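Local coordinates for protein beta-hexosaminidase Amuc_2018 (Akkermansia muciniphila, PDB 6JEB) that hydrolyses terminal non-reducing N-acetylhexosamine residues, releasing N-acetylglucosamine from terminally unbranched N-glycans and from chitobiose, at residues A[38-43]-A[83-88]; A[370-375]-A[414-419]; A[165-170]-A[243-248]; A[359-364]-A[461-466]. All coordinates share one frame; numbering follows the deposited sequence. Where two conformers were deposited one is given.

Interaction 1: A[38-43]-A[83-88]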
loop_
_atom_site.group_PDB
_atom_site.type_symbol
_atom_site.label_atom_id
_atom_site.label_comp_id
_atom_site.label_asym_id
_atom_site.label_seq_id
_atom_site.Cartn_x
_atom_site.Cartn_y
_atom_site.Cartn_z
ATOM N N ALA A 38 -15.698 -6.158 14.019
ATOM C CA ALA A 38 -15.609 -5.642 15.377
ATOM C C ALA A 38 -15.352 -6.774 16.368
ATOM O O ALA A 38 -15.679 -7.941 16.119
ATOM C CB ALA A 38 -16.900 -4.908 15.752
ATOM N N TYR A 39 -14.759 -6.425 17.508
ATOM C CA TYR A 39 -14.553 -7.397 18.575
ATOM C C TYR A 39 -14.725 -6.714 19.928
ATOM O O TYR A 39 -14.661 -5.484 20.049
ATOM C CB TYR A 39 -13.174 -8.112 18.480
ATOM C CG TYR A 39 -12.021 -7.185 18.782
ATOM C CD1 TYR A 39 -11.572 -7.009 20.090
ATOM C CD2 TYR A 39 -11.400 -6.458 17.769
ATOM C CE1 TYR A 39 -10.547 -6.137 20.385
ATOM C CE2 TYR A 39 -10.365 -5.590 18.049
ATOM C CZ TYR A 39 -9.949 -5.425 19.366
ATOM O OH TYR A 39 -8.942 -4.542 19.673
ATOM N N ARG A 40 -14.947 -7.540 20.947
ATOM C CA ARG A 40 -14.922 -7.120 22.340
ATOM C C ARG A 40 -14.008 -8.082 23.081
ATOM O O ARG A 40 -14.237 -9.296 23.070
ATOM C CB ARG A 40 -16.324 -7.147 22.946
ATOM C CG ARG A 40 -16.374 -6.653 24.389
ATOM C CD ARG A 40 -17.750 -6.897 25.030
ATOM N NE ARG A 40 -18.843 -6.443 24.170
ATOM C CZ ARG A 40 -19.713 -7.243 23.557
ATOM N NH1 ARG A 40 -19.651 -8.563 23.720
ATOM N NH2 ARG A 40 -20.658 -6.719 22.785
ATOM N N LEU A 41 -12.961 -7.550 23.700
ATOM C CA LEU A 41 -11.981 -8.362 24.408
ATOM C C LEU A 41 -12.002 -7.944 25.865
ATOM O O LEU A 41 -11.749 -6.777 26.179
ATOM C CB LEU A 41 -10.592 -8.167 23.801
ATOM C CG LEU A 41 -9.455 -8.973 24.430
ATOM C CD1 LEU A 41 -9.672 -10.473 24.259
ATOM C CD2 LEU A 41 -8.133 -8.559 23.811
ATOM N N THR A 42 -12.321 -8.884 26.749
ATOM C CA THR A 42 -12.416 -8.615 28.179
ATOM C C THR A 42 -11.261 -9.310 28.885
ATOM O O THR A 42 -11.093 -10.530 28.765
ATOM C CB THR A 42 -13.763 -9.085 28.729
ATOM O OG1 THR A 42 -14.812 -8.434 27.997
ATOM C CG2 THR A 42 -13.894 -8.735 30.215
ATOM N N VAL A 43 -10.465 -8.531 29.608
ATOM C CA VAL A 43 -9.312 -9.027 30.348
ATOM C C VAL A 43 -9.719 -9.138 31.812
ATOM O O VAL A 43 -10.117 -8.139 32.426
ATOM C CB VAL A 43 -8.110 -8.084 30.171
ATOM C CG1 VAL A 43 -6.931 -8.519 31.047
ATOM C CG2 VAL A 43 -7.705 -8.017 28.695
ATOM N N VAL A 83 -12.177 -3.870 29.554
ATOM C CA VAL A 83 -12.954 -4.263 28.384
ATOM C C VAL A 83 -12.543 -3.379 27.219
ATOM O O VAL A 83 -12.559 -2.147 27.332
ATOM C CB VAL A 83 -14.470 -4.131 28.632
ATOM C CG1 VAL A 83 -15.256 -4.639 27.430
ATOM C CG2 VAL A 83 -14.871 -4.881 29.878
ATOM N N ILE A 84 -12.187 -4.006 26.105
ATOM C CA ILE A 84 -11.820 -3.324 24.873
ATOM C C ILE A 84 -12.919 -3.622 23.864
ATOM O O ILE A 84 -13.195 -4.791 23.572
ATOM C CB ILE A 84 -10.466 -3.831 24.351
ATOM C CG1 ILE A 84 -9.351 -3.562 25.370
ATOM C CG2 ILE A 84 -10.153 -3.204 22.995
ATOM C CD1 ILE A 84 -8.126 -4.450 25.167
ATOM N N THR A 85 -13.556 -2.581 23.333
ATOM C CA THR A 85 -14.562 -2.741 22.289
ATOM C C THR A 85 -14.069 -1.953 21.089
ATOM O O THR A 85 -13.825 -0.748 21.202
ATOM C CB THR A 85 -15.919 -2.210 22.756
ATOM O OG1 THR A 85 -16.229 -2.769 24.038
ATOM C CG2 THR A 85 -17.014 -2.591 21.759
ATOM N N ASP A 86 -13.905 -2.623 19.950
ATOM C CA ASP A 86 -13.051 -2.061 18.918
ATOM C C ASP A 86 -13.577 -2.393 17.530
ATOM O O ASP A 86 -14.055 -3.506 17.282
ATOM C CB ASP A 86 -11.645 -2.643 19.095
ATOM C CG ASP A 86 -10.552 -1.756 18.540
ATOM O OD1 ASP A 86 -10.827 -0.604 18.132
ATOM O OD2 ASP A 86 -9.397 -2.237 18.524
ATOM N N LYS A 87 -13.456 -1.422 16.622
ATOM C CA LYS A 87 -13.902 -1.535 15.241
ATOM C C LYS A 87 -13.179 -0.434 14.485
ATOM O O LYS A 87 -13.015 0.664 15.037
ATOM C CB LYS A 87 -15.425 -1.318 15.163
ATOM C CG LYS A 87 -16.048 -1.512 13.783
ATOM C CD LYS A 87 -17.533 -1.147 13.778
ATOM C CE LYS A 87 -18.151 -1.372 12.407
ATOM N NZ LYS A 87 -17.322 -0.743 11.312
ATOM N N PRO A 88 -12.727 -0.673 13.256
ATOM C CA PRO A 88 -11.926 0.340 12.557
ATOM C C PRO A 88 -12.744 1.500 12.011
ATOM O O PRO A 88 -13.865 1.339 11.518
ATOM C CB PRO A 88 -11.309 -0.443 11.394
ATOM C CG PRO A 88 -12.268 -1.565 11.145
ATOM C CD PRO A 88 -12.742 -1.956 12.531
HETATM O O HOH W 1 -18.745 -3.453 24.791
#
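Strands 39-44 and 79-86 pair antiparallel here, in the mixed sheet of the N-terminal domain, with Tyr39 facing Asp86 and Leu41 facing Ile84 as hydrogen-bonded pairs. Tyr39 N to Asp86 O and Asp86 N to Tyr39 O both measure 3.0 Å, and the Leu41-Ile84 pair closes more tightly, Leu41 N reaching Ile84 O at 2.8 Å. Arg40-Thr85, between them, and Thr42-Val83, beyond Leu41, are the non-hydrogen-bonded pairs. The side chain of Tyr39 takes the crowded position between backbone N and carbonyl carbon (chi1 69°), and its ring lies beside the Asp86 side chain, with Asp86 CB over one face, 3.3 Å from Tyr39 CZ. Tyr39 OH lies 2.6 Å from Asp86 OD2 in a weak bond, with Thr64 OG1 of helix 55-73 also within hydrogen-bonding reach, while Asp86 OD1 takes Trp426 NE1 and Ser11 N. This is the sheet-and-helix domain that precedes the barrel in family 20 hexosaminidases: Tyr39, Leu41, Ile84 and Asp86 share one face, and the first two pack on helix 55-73. An alanine in place of Tyr39 would probably leave Asp86 OD2 without its hydroxyl mate and open a gap beside Ile84 CG2. Across the sheet, Arg40 CG rests 3.8 Å from Val83 CG1, and a water joins Arg40 NE to Thr85 OG1, 2.7 Å from the latter.

Interaction 2: A[370-375]-A[414-419]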
loop_
_atom_site.group_PDB
_atom_site.type_symbol
_atom_site.label_atom_id
_atom_site.label_comp_id
_atom_site.label_asym_id
_atom_site.label_seq_id
_atom_site.Cartn_x
_atom_site.Cartn_y
_atom_site.Cartn_z
ATOM N N THR A 370 9.555 13.646 6.367
ATOM C CA THR A 370 8.272 13.362 7.004
ATOM C C THR A 370 8.575 12.669 8.327
ATOM O O THR A 370 8.871 11.470 8.354
ATOM C CB THR A 370 7.385 12.494 6.121
ATOM O OG1 THR A 370 7.180 13.146 4.856
ATOM C CG2 THR A 370 6.033 12.254 6.812
ATOM N N THR A 371 8.517 13.423 9.422
ATOM C CA THR A 371 8.812 12.843 10.720
ATOM C C THR A 371 7.644 11.981 11.185
ATOM O O THR A 371 6.529 12.039 10.650
ATOM C CB THR A 371 9.049 13.936 11.761
ATOM O OG1 THR A 371 7.845 14.695 11.931
ATOM C CG2 THR A 371 10.201 14.853 11.344
ATOM N N LEU A 372 7.920 11.166 12.206
ATOM C CA LEU A 372 6.867 10.378 12.836
ATOM C C LEU A 372 5.748 11.274 13.354
ATOM O O LEU A 372 4.564 10.954 13.199
ATOM C CB LEU A 372 7.464 9.553 13.975
ATOM C CG LEU A 372 6.476 8.701 14.755
ATOM C CD1 LEU A 372 5.857 7.641 13.834
ATOM C CD2 LEU A 372 7.191 8.076 15.932
ATOM N N GLN A 373 6.105 12.414 13.953
ATOM C CA GLN A 373 5.088 13.327 14.467
ATOM C C GLN A 373 4.238 13.908 13.342
ATOM O O GLN A 373 3.016 14.034 13.483
ATOM C CB GLN A 373 5.745 14.442 15.281
ATOM C CG GLN A 373 4.746 15.310 16.015
ATOM C CD GLN A 373 5.399 16.208 17.052
ATOM O OE1 GLN A 373 6.609 16.145 17.275
ATOM N NE2 GLN A 373 4.596 17.039 17.698
ATOM N N LYS A 374 4.865 14.265 12.218
ATOM C CA LYS A 374 4.111 14.760 11.070
ATOM C C LYS A 374 3.154 13.693 10.563
ATOM O O LYS A 374 1.975 13.960 10.299
ATOM C CB LYS A 374 5.081 15.167 9.957
ATOM C CG LYS A 374 4.405 15.465 8.622
ATOM C CD LYS A 374 3.473 16.659 8.737
ATOM C CE LYS A 374 2.949 17.070 7.377
ATOM N NZ LYS A 374 2.205 18.361 7.432
ATOM N N CYS A 375 3.662 12.469 10.416
ATOM C CA CYS A 375 2.829 11.362 9.978
ATOM C C CYS A 375 1.602 11.208 10.874
ATOM O O CYS A 375 0.474 11.068 10.380
ATOM C CB CYS A 375 3.688 10.101 9.984
ATOM S SG CYS A 375 2.926 8.684 9.264
ATOM N N ALA A 414 9.926 2.162 6.548
ATOM C CA ALA A 414 8.504 1.894 6.746
ATOM C C ALA A 414 8.082 2.098 8.196
ATOM O O ALA A 414 6.999 2.634 8.454
ATOM C CB ALA A 414 8.149 0.484 6.272
ATOM N N TYR A 415 8.921 1.666 9.161
ATOM C CA TYR A 415 8.617 1.720 10.587
ATOM C C TYR A 415 9.521 2.724 11.292
ATOM O O TYR A 415 10.690 2.879 10.920
ATOM C CB TYR A 415 8.779 0.335 11.238
ATOM C CG TYR A 415 7.678 -0.597 10.791
ATOM C CD1 TYR A 415 6.465 -0.641 11.472
ATOM C CD2 TYR A 415 7.818 -1.367 9.640
ATOM C CE1 TYR A 415 5.435 -1.442 11.040
ATOM C CE2 TYR A 415 6.790 -2.185 9.196
ATOM C CZ TYR A 415 5.598 -2.209 9.898
ATOM O OH TYR A 415 4.565 -3.000 9.473
ATOM N N PRO A 416 9.022 3.417 12.330
ATOM C CA PRO A 416 7.693 3.279 12.943
ATOM C C PRO A 416 6.573 4.100 12.300
ATOM O O PRO A 416 5.474 4.095 12.844
ATOM C CB PRO A 416 7.924 3.801 14.365
ATOM C CG PRO A 416 8.954 4.859 14.177
ATOM C CD PRO A 416 9.901 4.275 13.146
ATOM N N ARG A 417 6.816 4.799 11.186
ATOM C CA ARG A 417 5.733 5.599 10.613
ATOM C C ARG A 417 4.523 4.755 10.231
ATOM O O ARG A 417 3.387 5.222 10.358
ATOM C CB ARG A 417 6.226 6.473 9.461
ATOM C CG ARG A 417 7.054 7.660 9.963
ATOM C CD ARG A 417 7.696 8.436 8.823
ATOM N NE ARG A 417 8.597 7.584 8.052
ATOM C CZ ARG A 417 9.278 7.987 6.984
ATOM N NH1 ARG A 417 9.195 9.248 6.573
ATOM N NH2 ARG A 417 10.062 7.131 6.339
ATOM N N ALA A 418 4.732 3.502 9.807
ATOM C CA ALA A 418 3.590 2.640 9.507
ATOM C C ALA A 418 2.694 2.439 10.726
ATOM O O ALA A 418 1.488 2.235 10.570
ATOM C CB ALA A 418 4.054 1.286 8.956
ATOM N N CYS A 419 3.261 2.487 11.939
ATOM C CA CYS A 419 2.446 2.408 13.154
ATOM C C CYS A 419 1.503 3.598 13.254
ATOM O O CYS A 419 0.344 3.453 13.669
ATOM C CB CYS A 419 3.343 2.371 14.395
ATOM S SG CYS A 419 4.616 1.092 14.366
#
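Arg417 starts with CG anti to its carbonyl carbon (chi1 -74°), which sets that CG beside Leu372, 4.1 Å from Leu372 CD1; a bend at chi3 then turns NE, with the guanidinium beyond it near Thr370. Leu372 has its own CG anti to the backbone N (chi1 179°). The polar link is at the guanidinium: Arg417 NH1 donates to Thr370 O at 2.9 Å. The donor sits in the carbonyl plane, on a lone pair, but the N-H points well off the straight line (137°) and the oxygen is tilted out of the guanidinium plane. Arg417 NH2 goes to Phe355 O and Arg413 O, so three backbone carbonyls grip this buried cation. Leu372 crosses Pro416 at about a right angle, its CD1 also lying 3.7 Å from Pro416 O. On the next turn Cys375 SG, in one of its two conformers, comes within 3.7 Å of Arg417 O. Thr371 is the N-cap of helix 372-376, its OG1 accepting from Lys374 N at 3.0 Å, and a cis peptide before Pro416 marks the short break between helices 407-414 and 417-426. Arg417 also lies close to the substrate-binding Leu353, the side chains about 4 Å apart. Thus the start of helix 372-376 packs against the start of helix 417-426 in the catalytic domain, where Trp434 and Leu441 of helix 434-452 cover Leu372 and Ala420 continues the contact along helix 417-426.

Interaction 3: A[165-170]-A[243-248]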
loop_
_atom_site.group_PDB
_atom_site.type_symbol
_atom_site.label_atom_id
_atom_site.label_comp_id
_atom_site.label_asym_id
_atom_site.label_seq_id
_atom_site.Cartn_x
_atom_site.Cartn_y
_atom_site.Cartn_z
ATOM N N TYR A 165 8.890 -12.830 -9.554
ATOM C CA TYR A 165 8.164 -13.820 -8.771
ATOM C C TYR A 165 7.731 -14.971 -9.667
ATOM O O TYR A 165 7.525 -14.802 -10.869
ATOM C CB TYR A 165 6.932 -13.179 -8.111
ATOM C CG TYR A 165 7.353 -12.125 -7.123
ATOM C CD1 TYR A 165 7.997 -12.481 -5.940
ATOM C CD2 TYR A 165 7.160 -10.773 -7.391
ATOM C CE1 TYR A 165 8.430 -11.519 -5.050
ATOM C CE2 TYR A 165 7.583 -9.806 -6.505
ATOM C CZ TYR A 165 8.222 -10.182 -5.339
ATOM O OH TYR A 165 8.657 -9.215 -4.464
ATOM N N THR A 166 7.619 -16.158 -9.082
ATOM C CA THR A 166 6.914 -17.228 -9.771
ATOM C C THR A 166 5.432 -17.148 -9.428
ATOM O O THR A 166 5.034 -16.559 -8.417
ATOM C CB THR A 166 7.440 -18.603 -9.358
ATOM O OG1 THR A 166 7.094 -18.849 -7.988
ATOM C CG2 THR A 166 8.949 -18.677 -9.518
ATOM N N LYS A 167 4.608 -17.756 -10.287
ATOM C CA LYS A 167 3.180 -17.836 -9.995
ATOM C C LYS A 167 2.938 -18.533 -8.661
ATOM O O LYS A 167 2.083 -18.110 -7.875
ATOM C CB LYS A 167 2.449 -18.555 -11.134
ATOM C CG LYS A 167 0.941 -18.682 -10.938
ATOM C CD LYS A 167 0.288 -19.242 -12.198
ATOM C CE LYS A 167 -0.989 -18.510 -12.532
ATOM N NZ LYS A 167 -1.596 -18.972 -13.820
ATOM N N GLN A 168 3.703 -19.591 -8.382
ATOM C CA GLN A 168 3.561 -20.303 -7.116
ATOM C C GLN A 168 3.916 -19.412 -5.926
ATOM O O GLN A 168 3.247 -19.463 -4.883
ATOM C CB GLN A 168 4.432 -21.558 -7.154
ATOM C CG GLN A 168 4.181 -22.539 -6.037
ATOM C CD GLN A 168 4.887 -23.864 -6.281
ATOM O OE1 GLN A 168 4.373 -24.736 -6.988
ATOM N NE2 GLN A 168 6.078 -24.019 -5.709
ATOM N N GLU A 169 4.955 -18.581 -6.059
ATOM C CA GLU A 169 5.283 -17.644 -4.986
ATOM C C GLU A 169 4.160 -16.641 -4.752
ATOM O O GLU A 169 3.865 -16.288 -3.606
ATOM C CB GLU A 169 6.584 -16.904 -5.290
ATOM C CG GLU A 169 7.840 -17.707 -5.042
ATOM C CD GLU A 169 9.082 -16.943 -5.475
ATOM O OE1 GLU A 169 8.985 -16.168 -6.458
ATOM O OE2 GLU A 169 10.149 -17.109 -4.832
ATOM N N LEU A 170 3.557 -16.125 -5.827
ATOM C CA LEU A 170 2.488 -15.149 -5.638
ATOM C C LEU A 170 1.252 -15.793 -5.014
ATOM O O LEU A 170 0.590 -15.178 -4.166
ATOM C CB LEU A 170 2.173 -14.442 -6.953
ATOM C CG LEU A 170 3.321 -13.567 -7.465
ATOM C CD1 LEU A 170 3.017 -13.031 -8.853
ATOM C CD2 LEU A 170 3.619 -12.415 -6.507
ATOM N N LEU A 243 -3.744 -12.325 -13.342
ATOM C CA LEU A 243 -4.145 -11.718 -12.079
ATOM C C LEU A 243 -5.431 -12.342 -11.555
ATOM O O LEU A 243 -5.594 -12.508 -10.343
ATOM C CB LEU A 243 -4.296 -10.209 -12.243
ATOM C CG LEU A 243 -3.031 -9.447 -12.662
ATOM C CD1 LEU A 243 -3.310 -7.945 -12.712
ATOM C CD2 LEU A 243 -1.855 -9.764 -11.736
ATOM N N LYS A 244 -6.356 -12.694 -12.456
ATOM C CA LYS A 244 -7.586 -13.370 -12.040
ATOM C C LYS A 244 -7.275 -14.707 -11.373
ATOM O O LYS A 244 -7.889 -15.068 -10.357
ATOM C CB LYS A 244 -8.500 -13.568 -13.256
ATOM C CG LYS A 244 -9.785 -14.324 -12.964
ATOM C CD LYS A 244 -10.733 -13.509 -12.123
ATOM C CE LYS A 244 -12.051 -14.255 -11.904
ATOM N NZ LYS A 244 -13.057 -13.446 -11.156
ATOM N N ASP A 245 -6.316 -15.450 -11.929
ATOM C CA ASP A 245 -5.964 -16.736 -11.347
ATOM C C ASP A 245 -5.259 -16.572 -10.003
ATOM O O ASP A 245 -5.508 -17.353 -9.077
ATOM C CB ASP A 245 -5.097 -17.525 -12.326
ATOM C CG ASP A 245 -4.890 -18.951 -11.890
ATOM O OD1 ASP A 245 -5.891 -19.627 -11.580
ATOM O OD2 ASP A 245 -3.733 -19.401 -11.866
ATOM N N ILE A 246 -4.395 -15.570 -9.873
ATOM C CA ILE A 246 -3.509 -15.458 -8.714
ATOM C C ILE A 246 -4.157 -14.705 -7.569
ATOM O O ILE A 246 -4.022 -15.098 -6.406
ATOM C CB ILE A 246 -2.179 -14.794 -9.122
ATOM C CG1 ILE A 246 -1.434 -15.654 -10.140
ATOM C CG2 ILE A 246 -1.311 -14.526 -7.881
ATOM C CD1 ILE A 246 -0.301 -14.896 -10.825
ATOM N N PHE A 247 -4.807 -13.583 -7.873
ATOM C CA PHE A 247 -5.182 -12.613 -6.848
ATOM C C PHE A 247 -6.690 -12.592 -6.682
ATOM O O PHE A 247 -7.390 -11.916 -7.450
ATOM C CB PHE A 247 -4.661 -11.222 -7.225
ATOM C CG PHE A 247 -3.161 -11.133 -7.257
ATOM C CD1 PHE A 247 -2.427 -11.085 -6.076
ATOM C CD2 PHE A 247 -2.478 -11.115 -8.467
ATOM C CE1 PHE A 247 -1.034 -11.007 -6.097
ATOM C CE2 PHE A 247 -1.084 -11.031 -8.505
ATOM C CZ PHE A 247 -0.361 -10.980 -7.314
ATOM N N PRO A 248 -7.233 -13.284 -5.678
ATOM C CA PRO A 248 -8.693 -13.368 -5.529
ATOM C C PRO A 248 -9.352 -12.070 -5.091
ATOM O O PRO A 248 -10.587 -12.019 -5.067
ATOM C CB PRO A 248 -8.873 -14.463 -4.469
ATOM C CG PRO A 248 -7.613 -14.399 -3.669
ATOM C CD PRO A 248 -6.527 -14.089 -4.666
#
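Two helices on the outside of the catalytic barrel meet here, the first turn of helix 167-178 against the last turn of helix 230-246. Leu170 and Ile246 make the apolar centre, with Leu170 CB 3.6 Å from Ile246 CG2. That same methyl covers the middle of one face of the Phe247 ring, whose CZ lies 4.2 Å from Leu170 CD1, and so meets both the ring and the other helix. Lys167 reaches across beside them. Its CG is anti to the backbone N (chi1 -179°), and its aliphatic chain runs obliquely over Ile246, bringing CE within 3.8 Å of Ile246 CG1. The ammonium ends in a salt bridge, Lys167 NZ to Asp245 OD2 at 2.9 Å, weak as a hydrogen bond and seen in one of two Asp245 conformers. Both charges have second partners, giving a short run of alternating charges, Glu242, Lys167, Asp245 and Lys171. Thr166 and Glu169 close the start of helix 167-178 as a capping box: Glu169 N donates to Thr166 OG1 at 2.9 Å, and Thr166 N to Glu169 OE1. Phe247 turns inward onto Val184 and Pro186 of strand 183-187, an apolar layer between outer helices and parallel strands that is typical of a TIM barrel.

Interaction 4: A[359-364]-A[461-466]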
loop_
_atom_site.group_PDB
_atom_site.type_symbol
_atom_site.label_atom_id
_atom_site.label_comp_id
_atom_site.label_asym_id
_atom_site.label_seq_id
_atom_site.Cartn_x
_atom_site.Cartn_y
_atom_site.Cartn_z
ATOM N N GLN A 359 15.429 14.640 9.811
ATOM C CA GLN A 359 16.137 15.617 8.994
ATOM C C GLN A 359 17.632 15.316 8.984
ATOM O O GLN A 359 18.244 15.083 10.033
ATOM C CB GLN A 359 15.884 17.024 9.538
ATOM C CG GLN A 359 16.500 18.136 8.697
ATOM C CD GLN A 359 15.867 18.248 7.320
ATOM O OE1 GLN A 359 14.643 18.207 7.181
ATOM N NE2 GLN A 359 16.700 18.386 6.296
ATOM N N GLY A 360 18.218 15.311 7.791
ATOM C CA GLY A 360 19.611 14.975 7.611
ATOM C C GLY A 360 19.841 13.577 7.078
ATOM O O GLY A 360 20.946 13.279 6.610
ATOM N N GLN A 361 18.831 12.714 7.139
ATOM C CA GLN A 361 18.940 11.415 6.501
ATOM C C GLN A 361 18.787 11.574 4.992
ATOM O O GLN A 361 18.275 12.586 4.501
ATOM C CB GLN A 361 17.895 10.461 7.081
ATOM C CG GLN A 361 18.126 10.190 8.568
ATOM C CD GLN A 361 17.197 9.136 9.129
ATOM O OE1 GLN A 361 16.016 9.064 8.769
ATOM N NE2 GLN A 361 17.727 8.303 10.010
ATOM N N ARG A 362 19.246 10.565 4.249
ATOM C CA ARG A 362 19.367 10.703 2.798
ATOM C C ARG A 362 18.047 11.127 2.164
ATOM O O ARG A 362 17.008 10.484 2.360
ATOM C CB ARG A 362 19.873 9.402 2.169
ATOM C CG ARG A 362 21.255 8.957 2.653
ATOM C CD ARG A 362 22.345 9.972 2.339
ATOM N NE ARG A 362 22.611 10.080 0.909
ATOM C CZ ARG A 362 23.465 9.307 0.241
ATOM N NH1 ARG A 362 24.149 8.355 0.868
ATOM N NH2 ARG A 362 23.642 9.490 -1.060
ATOM N N ASN A 363 18.093 12.227 1.415
ATOM C CA ASN A 363 16.927 12.734 0.707
ATOM C C ASN A 363 17.126 12.745 -0.798
ATOM O O ASN A 363 16.228 13.181 -1.528
ATOM C CB ASN A 363 16.520 14.122 1.232
ATOM C CG ASN A 363 17.309 15.261 0.599
ATOM O OD1 ASN A 363 18.466 15.106 0.201
ATOM N ND2 ASN A 363 16.674 16.423 0.505
ATOM N N TRP A 364 18.277 12.279 -1.279
ATOM C CA TRP A 364 18.550 12.108 -2.704
ATOM C C TRP A 364 18.425 13.413 -3.483
ATOM O O TRP A 364 18.231 13.404 -4.703
ATOM C CB TRP A 364 17.721 10.954 -3.289
ATOM C CG TRP A 364 17.805 9.772 -2.367
ATOM C CD1 TRP A 364 16.830 9.298 -1.531
ATOM C CD2 TRP A 364 18.968 8.971 -2.116
ATOM N NE1 TRP A 364 17.308 8.231 -0.806
ATOM C CE2 TRP A 364 18.616 8.011 -1.147
ATOM C CE3 TRP A 364 20.269 8.964 -2.634
ATOM C CZ2 TRP A 364 19.520 7.056 -0.681
ATOM C CZ3 TRP A 364 21.158 8.007 -2.177
ATOM C CH2 TRP A 364 20.781 7.070 -1.210
ATOM N N GLY A 461 21.660 8.820 12.602
ATOM C CA GLY A 461 22.768 8.017 12.129
ATOM C C GLY A 461 22.562 6.520 12.061
ATOM O O GLY A 461 23.454 5.825 11.564
ATOM N N ASN A 462 21.440 5.979 12.536
ATOM C CA ASN A 462 21.294 4.523 12.556
ATOM C C ASN A 462 20.569 3.955 11.338
ATOM O O ASN A 462 20.286 2.751 11.310
ATOM C CB ASN A 462 20.731 4.003 13.892
ATOM C CG ASN A 462 19.221 4.135 14.014
ATOM O OD1 ASN A 462 18.572 4.876 13.280
ATOM N ND2 ASN A 462 18.655 3.406 14.976
ATOM N N GLU A 463 20.291 4.772 10.322
ATOM C CA GLU A 463 19.818 4.215 9.064
ATOM C C GLU A 463 20.922 3.360 8.442
ATOM O O GLU A 463 22.094 3.760 8.453
ATOM C CB GLU A 463 19.415 5.318 8.082
ATOM C CG GLU A 463 18.848 4.749 6.778
ATOM C CD GLU A 463 17.896 5.689 6.064
ATOM O OE1 GLU A 463 18.074 6.928 6.152
ATOM O OE2 GLU A 463 16.950 5.184 5.419
ATOM N N PRO A 464 20.591 2.175 7.923
ATOM C CA PRO A 464 21.612 1.352 7.263
ATOM C C PRO A 464 22.292 2.120 6.136
ATOM O O PRO A 464 21.688 2.968 5.477
ATOM C CB PRO A 464 20.813 0.159 6.725
ATOM C CG PRO A 464 19.632 0.055 7.650
ATOM C CD PRO A 464 19.294 1.482 8.022
ATOM N N ALA A 465 23.571 1.825 5.936
ATOM C CA ALA A 465 24.358 2.542 4.945
ATOM C C ALA A 465 23.847 2.274 3.534
ATOM O O ALA A 465 23.331 1.196 3.231
ATOM C CB ALA A 465 25.817 2.102 5.032
ATOM N N PHE A 466 24.011 3.271 2.665
ATOM C CA PHE A 466 23.709 3.158 1.246
ATOM C C PHE A 466 25.008 3.131 0.452
ATOM O O PHE A 466 26.036 3.650 0.894
ATOM C CB PHE A 466 22.877 4.347 0.754
ATOM C CG PHE A 466 21.529 4.457 1.399
ATOM C CD1 PHE A 466 20.454 3.742 0.899
ATOM C CD2 PHE A 466 21.330 5.284 2.495
ATOM C CE1 PHE A 466 19.201 3.841 1.487
ATOM C CE2 PHE A 466 20.079 5.390 3.085
ATOM C CZ PHE A 466 19.012 4.666 2.583
HETATM O O HOH W 2 20.370 8.307 5.907
#
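Trp364 and Phe466 form the aromatic part of this contact, a T-shaped pair with the edge of the indole directed at the phenyl face. The planes stand 88° apart and the centroids of the six-membered indole ring and the phenyl ring are separated by 5.0 Å; Trp364 CZ2 sits over the middle of the Phe466 face. Aliphatic packing comes from Arg362, which slides past Phe466 in the opposite direction and places CG 3.7 Å from Phe466 CD2. Its chain is bent at chi2 (-61°) and again at chi3, and the guanidinium has Trp364 CH2 above its centre on one face, while Arg362 NH2 bonds to Trp468 O. An alanine in place of Phe466 would probably open a gap against the Trp364 edge and leave Arg362 CG without its ring neighbour. The polar part runs through water and charge. One water accepts from Arg362 N at 3.0 Å and donates to Glu463 OE1 at 2.7 Å, and Gln361 CB lies 3.7 Å from that same oxygen. Glu463 OE2 makes a salt bridge with Arg413 of helix 407-414, and Gln361 NE2 goes to Tyr412 OH and Gln460 O. With no direct hydrogen bond or salt bridge between the two segments and one water linking them, the hold of the C-terminal tail on this barrel loop probably rests mainly on ring and aliphatic contacts, with Arg413 and Tyr412 fixing its polar groups.

Overall arrangement
Interactions 2, 3 and 4 involve the catalytic domain, whereas interaction 1 belongs to the sheet domain before it, its centre 25 Å from that of interaction 2. Interactions 2 and 4 are neighbours, centres 15 Å apart and nearest atoms about 5 Å apart; interaction 2 is nested along the chain within the loop that 359-364 and 461-466 close, and Arg413 serves both. Neither lies against the ligand: the side chains of Thr370 and Trp364 are about 13 and 14 Å from the bound acetamide, though Trp364 is about 7 Å from the side chains of the substrate-binding Asp354 and Glu402. Interaction 3 lies across the chain's centre from interaction 2, 31 Å between centres, away from the annotated sites.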